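Uncharacterized protein (Bacteroides fragilis, PDB 3NNG) is of unknown function but carries a calcium-binding F5/8 type C (discoidin-like) domain, a beta-sandwich module that in relatives commonly binds carbohydrates or other surface ligands. Local coordinates at residues A[28-31]-A[36-39]; A[49-54]-A[62-67]. The protein carries 1 engineered substitution. All coordinates share one frame; numbering follows the deposited sequence.

Interaction 1 (A[28-31]-A[36-39]); sequences NVYA and KYGA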
loop_
_atom_site.group_PDB
_atom_site.type_symbol
_atom_site.label_atom_id
_atom_site.label_comp_id
_atom_site.label_asym_id
_atom_site.label_seq_id
_atom_site.Cartn_x
_atom_site.Cartn_y
_atom_site.Cartn_z
ATOM N N ASN A 28 -4.456 3.551 -11.875
ATOM C CA ASN A 28 -4.015 3.359 -13.255
ATOM C C ASN A 28 -2.938 2.295 -13.244
ATOM O O ASN A 28 -2.285 2.083 -12.217
ATOM C CB ASN A 28 -3.412 4.658 -13.832
ATOM C CG ASN A 28 -4.455 5.717 -14.126
ATOM O OD1 ASN A 28 -4.482 6.780 -13.490
ATOM N ND2 ASN A 28 -5.336 5.429 -15.086
ATOM N N VAL A 29 -2.748 1.619 -14.373
ATOM C CA VAL A 29 -1.629 0.688 -14.507
ATOM C C VAL A 29 -0.667 1.277 -15.519
ATOM O O VAL A 29 -1.072 1.631 -16.624
ATOM C CB VAL A 29 -2.077 -0.712 -14.974
ATOM C CG1 VAL A 29 -0.863 -1.595 -15.237
ATOM C CG2 VAL A 29 -2.997 -1.363 -13.931
ATOM N N TYR A 30 0.602 1.402 -15.156
ATOM C CA TYR A 30 1.554 2.011 -16.074
ATOM C C TYR A 30 1.518 1.315 -17.448
ATOM O O TYR A 30 1.477 0.092 -17.528
ATOM C CB TYR A 30 2.965 1.993 -15.498
ATOM C CG TYR A 30 3.960 2.710 -16.391
ATOM C CD1 TYR A 30 3.984 4.098 -16.465
ATOM C CD2 TYR A 30 4.856 1.999 -17.172
ATOM C CE1 TYR A 30 4.883 4.752 -17.283
ATOM C CE2 TYR A 30 5.755 2.643 -17.993
ATOM C CZ TYR A 30 5.765 4.020 -18.045
ATOM O OH TYR A 30 6.665 4.665 -18.862
ATOM N N ALA A 31 1.514 2.101 -18.521
ATOM C CA ALA A 31 1.579 1.550 -19.876
ATOM C C ALA A 31 0.377 0.650 -20.148
ATOM O O ALA A 31 0.397 -0.170 -21.078
ATOM C CB ALA A 31 2.889 0.766 -20.077
ATOM N N LYS A 36 2.197 -6.691 -16.256
ATOM C CA LYS A 36 3.545 -6.271 -15.891
ATOM C C LYS A 36 3.593 -5.290 -14.705
ATOM O O LYS A 36 4.572 -5.269 -13.956
ATOM C CB LYS A 36 4.244 -5.648 -17.106
ATOM C CG LYS A 36 5.753 -5.516 -16.956
ATOM C CD LYS A 36 6.383 -4.911 -18.205
ATOM C CE LYS A 36 6.010 -5.707 -19.456
ATOM N NZ LYS A 36 6.559 -5.108 -20.710
ATOM N N TYR A 37 2.553 -4.474 -14.548
ATOM C CA TYR A 37 2.576 -3.407 -13.550
ATOM C C TYR A 37 1.271 -3.315 -12.768
ATOM O O TYR A 37 1.019 -2.308 -12.121
ATOM C CB TYR A 37 2.823 -2.049 -14.215
ATOM C CG TYR A 37 4.108 -1.923 -15.010
ATOM C CD1 TYR A 37 5.349 -2.024 -14.390
ATOM C CD2 TYR A 37 4.077 -1.668 -16.377
ATOM C CE1 TYR A 37 6.533 -1.886 -15.118
ATOM C CE2 TYR A 37 5.252 -1.530 -17.112
ATOM C CZ TYR A 37 6.475 -1.638 -16.477
ATOM O OH TYR A 37 7.647 -1.517 -17.202
ATOM N N GLY A 38 0.446 -4.355 -12.832
ATOM C CA GLY A 38 -0.870 -4.338 -12.196
ATOM C C GLY A 38 -0.894 -4.370 -10.671
ATOM O O GLY A 38 0.089 -4.737 -10.016
ATOM N N ALA A 39 -2.043 -4.011 -10.102
ATOM C CA ALA A 39 -2.181 -3.874 -8.651
ATOM C C ALA A 39 -1.807 -5.142 -7.886
ATOM O O ALA A 39 -1.222 -5.069 -6.794
ATOM C CB ALA A 39 -3.597 -3.445 -8.302
#
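The rings of Y30 and Y37 form a T-shaped pair, with the edge of Y30 directed at the face of Y37. Their centroids are 5.4 Å apart and their planes stand at 81°. Although the two side chains run side by side in the same direction, this near-perpendicular turn brings one edge of Y30 to the partner ring, Y30 CD2 approaching Y37 CE2 to 3.6 Å. The K36 side chain also packs on the Y37 ring, its CG lying over the ring centre, 3.9 Å above the plane.

Apolar packing continues beside the aromatic pair. With CG1 of V29 anti to the backbone N (chi1 174°), that methyl reaches Y37 CB at 3.9 Å and touches the carbonyl carbon of Y37 at 3.7 Å. The second methyl, V29 CG2, lies 4.0 Å from G38 CA. A31 CB makes a marginal touch with CE2 of Y37.

Around this surface contact, the loop after strand 23-26 is drawn against helix 34-37 and the residues that follow it. Strand 51-54 flanks both partners: Y30 exchanges backbone hydrogen bonds with F52, whose side chain meets Y37 as well, while the Y30 ring also meets that of W54. A84 and Y85, from another loop, touch Y37.

Interaction 2 (A[49-54]-A[62-67]); sequences TTWFTW and CWWNTV. With CA (calcium ion), chain C.
W51 buries more surface here than any other residue, laying its indole against W64 and the backbone of W63. The CB of W64 sits over the six-membered ring of W51 in a CH-pi contact, 3.9 Å from the centroid and 15° off the normal. Further along the W64 side chain, CD1 stands 3.8 Å above the same indole plane, toward its rim. The two indoles are oblique to one another, their planes at 59°, and NE1 of W64 donates a hydrogen bond to A39 O. CZ2 of W51 comes within 3.3 Å of W63 O.

C62 fills the other end. Its SG, anti to the backbone N (chi1 -176°), is carried to T53, where C62 SG meets T53 CG2 at 3.6 Å; it also approaches W54 O to 3.3 Å.

T49, at the start of 49-54, binds the calcium ion through both O (2.5 Å) and OG1; L41, D44, E46, A152 and E153 complete the site. The touching parts, 51-54 and 62-64, run in nearly opposite directions and meet mainly through side chains, and their backbones pair with different strands: 51-54 with 148-159, whereas 63-68 lies between 23-26 and 124-144, in keeping with the beta-sandwich of F5/8 type C domains.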
loop_
_atom_site.group_PDB
_atom_site.type_symbol
_atom_site.label_atom_id
_atom_site.label_comp_id
_atom_site.label_asym_id
_atom_site.label_seq_id
_atom_site.Cartn_x
_atom_site.Cartn_y
_atom_site.Cartn_z
ATOM N N THR A 49 8.525 -8.034 -8.856
ATOM C CA THR A 49 7.325 -7.642 -9.588
ATOM C C THR A 49 6.717 -6.477 -8.833
ATOM O O THR A 49 6.735 -6.447 -7.606
ATOM C CB THR A 49 6.323 -8.792 -9.686
ATOM O OG1 THR A 49 5.937 -9.185 -8.369
ATOM C CG2 THR A 49 6.954 -10.006 -10.412
ATOM N N THR A 50 6.188 -5.497 -9.544
ATOM C CA THR A 50 5.752 -4.312 -8.841
ATOM C C THR A 50 4.514 -3.700 -9.464
ATOM O O THR A 50 4.283 -3.813 -10.678
ATOM C CB THR A 50 6.881 -3.261 -8.825
ATOM O OG1 THR A 50 6.474 -2.119 -8.067
ATOM C CG2 THR A 50 7.190 -2.841 -10.251
ATOM N N TRP A 51 3.707 -3.075 -8.612
ATOM C CA TRP A 51 2.700 -2.133 -9.066
ATOM C C TRP A 51 3.422 -0.834 -9.426
ATOM O O TRP A 51 4.316 -0.391 -8.711
ATOM C CB TRP A 51 1.655 -1.874 -7.971
ATOM C CG TRP A 51 0.713 -0.772 -8.330
ATOM C CD1 TRP A 51 -0.136 -0.744 -9.398
ATOM C CD2 TRP A 51 0.525 0.477 -7.633
ATOM N NE1 TRP A 51 -0.854 0.430 -9.402
ATOM C CE2 TRP A 51 -0.466 1.196 -8.342
ATOM C CE3 TRP A 51 1.087 1.040 -6.483
ATOM C CZ2 TRP A 51 -0.894 2.469 -7.935
ATOM C CZ3 TRP A 51 0.658 2.303 -6.084
ATOM C CH2 TRP A 51 -0.323 3.001 -6.808
ATOM N N PHE A 52 3.054 -0.230 -10.542
ATOM C CA PHE A 52 3.695 1.011 -10.948
ATOM C C PHE A 52 2.681 1.821 -11.719
ATOM O O PHE A 52 1.884 1.262 -12.465
ATOM C CB PHE A 52 4.946 0.743 -11.794
ATOM C CG PHE A 52 5.834 1.951 -11.959
ATOM C CD1 PHE A 52 6.657 2.374 -10.913
ATOM C CD2 PHE A 52 5.852 2.662 -13.155
ATOM C CE1 PHE A 52 7.487 3.505 -11.059
ATOM C CE2 PHE A 52 6.687 3.789 -13.319
ATOM C CZ PHE A 52 7.498 4.214 -12.265
ATOM N N THR A 53 2.696 3.132 -11.537
ATOM C CA THR A 53 1.662 3.954 -12.139
ATOM C C THR A 53 2.098 5.404 -12.317
ATOM O O THR A 53 3.209 5.788 -11.944
ATOM C CB THR A 53 0.417 3.934 -11.239
ATOM O OG1 THR A 53 -0.665 4.630 -11.864
ATOM C CG2 THR A 53 0.747 4.577 -9.905
ATOM N N TRP A 54 1.208 6.197 -12.902
ATOM C CA TRP A 54 1.363 7.641 -12.971
ATOM C C TRP A 54 1.115 8.246 -11.596
ATOM O O TRP A 54 0.213 7.802 -10.874
ATOM C CB TRP A 54 0.339 8.225 -13.946
ATOM C CG TRP A 54 0.691 8.021 -15.375
ATOM C CD1 TRP A 54 1.466 8.838 -16.146
ATOM C CD2 TRP A 54 0.278 6.945 -16.220
ATOM N NE1 TRP A 54 1.574 8.332 -17.411
ATOM C CE2 TRP A 54 0.847 7.169 -17.493
ATOM C CE3 TRP A 54 -0.513 5.805 -16.029
ATOM C CZ2 TRP A 54 0.655 6.304 -18.571
ATOM C CZ3 TRP A 54 -0.708 4.943 -17.098
ATOM C CH2 TRP A 54 -0.118 5.194 -18.352
ATOM N N CYS A 62 -3.545 9.008 -7.771
ATOM C CA CYS A 62 -2.561 7.931 -7.662
ATOM C C CYS A 62 -2.826 7.127 -6.401
ATOM O O CYS A 62 -2.589 7.613 -5.288
ATOM C CB CYS A 62 -1.148 8.515 -7.611
ATOM S SG CYS A 62 0.173 7.260 -7.594
ATOM N N TRP A 63 -3.321 5.905 -6.559
ATOM C CA TRP A 63 -3.729 5.134 -5.383
ATOM C C TRP A 63 -3.783 3.621 -5.624
ATOM O O TRP A 63 -3.869 3.154 -6.767
ATOM C CB TRP A 63 -5.065 5.656 -4.838
ATOM C CG TRP A 63 -6.180 5.661 -5.859
ATOM C CD1 TRP A 63 -6.575 6.713 -6.640
ATOM C CD2 TRP A 63 -7.027 4.557 -6.215
ATOM N NE1 TRP A 63 -7.611 6.331 -7.463
ATOM C CE2 TRP A 63 -7.910 5.014 -7.217
ATOM C CE3 TRP A 63 -7.117 3.221 -5.791
ATOM C CZ2 TRP A 63 -8.872 4.184 -7.799
ATOM C CZ3 TRP A 63 -8.075 2.398 -6.371
ATOM C CH2 TRP A 63 -8.941 2.884 -7.361
ATOM N N TRP A 64 -3.704 2.871 -4.532
ATOM C CA TRP A 64 -3.788 1.419 -4.561
ATOM C C TRP A 64 -4.766 1.005 -3.455
ATOM O O TRP A 64 -4.780 1.590 -2.372
ATOM C CB TRP A 64 -2.393 0.797 -4.375
ATOM C CG TRP A 64 -2.344 -0.728 -4.413
ATOM C CD1 TRP A 64 -1.948 -1.535 -5.467
ATOM C CD2 TRP A 64 -2.656 -1.615 -3.329
ATOM N NE1 TRP A 64 -2.005 -2.865 -5.091
ATOM C CE2 TRP A 64 -2.451 -2.941 -3.798
ATOM C CE3 TRP A 64 -3.092 -1.417 -2.010
ATOM C CZ2 TRP A 64 -2.678 -4.051 -2.992
ATOM C CZ3 TRP A 64 -3.319 -2.531 -1.205
ATOM C CH2 TRP A 64 -3.108 -3.833 -1.699
ATOM N N ASN A 65 -5.599 0.014 -3.739
ATOM C CA ASN A 65 -6.738 -0.298 -2.879
ATOM C C ASN A 65 -6.875 -1.798 -2.727
ATOM O O ASN A 65 -6.619 -2.540 -3.683
ATOM C CB ASN A 65 -8.023 0.263 -3.496
ATOM C CG ASN A 65 -9.232 0.120 -2.583
ATOM O OD1 ASN A 65 -9.902 -0.921 -2.564
ATOM N ND2 ASN A 65 -9.519 1.167 -1.828
ATOM N N THR A 66 -7.261 -2.247 -1.533
ATOM C CA THR A 66 -7.583 -3.655 -1.326
ATOM C C THR A 66 -8.889 -3.837 -0.547
ATOM O O THR A 66 -9.131 -3.171 0.471
ATOM C CB THR A 66 -6.430 -4.430 -0.624
ATOM O OG1 THR A 66 -6.797 -5.810 -0.479
ATOM C CG2 THR A 66 -6.130 -3.842 0.760
ATOM N N VAL A 67 -9.742 -4.718 -1.058
ATOM C CA VAL A 67 -10.868 -5.227 -0.288
ATOM C C VAL A 67 -10.376 -6.478 0.426
ATOM O O VAL A 67 -10.002 -7.456 -0.219
ATOM C CB VAL A 67 -12.053 -5.613 -1.204
ATOM C CG1 VAL A 67 -13.301 -5.894 -0.372
ATOM C CG2 VAL A 67 -12.327 -4.516 -2.223
HETATM CA CA CA C . 5.599 -8.001 -5.956
#

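From the N terminus, the chain leaves strand 23-26 and enters interaction 1, which closes a short loop of four intervening residues that includes the start of helix 34-37. It then passes calcium ligands L41, D44 and E46 before reaching 49-54, where interaction 2 opens; a seven-residue link containing helix 56-59 leads to 62-67. The two contacts therefore follow in series, neither nested nor crossed, yet their centres are only about 7 Å apart. They also touch by packing: Y37 O lies against CD1 of W51, and V29 O against CZ3 of W54. Together they connect the surface loop and helix 34-37 to the strands of the sandwich.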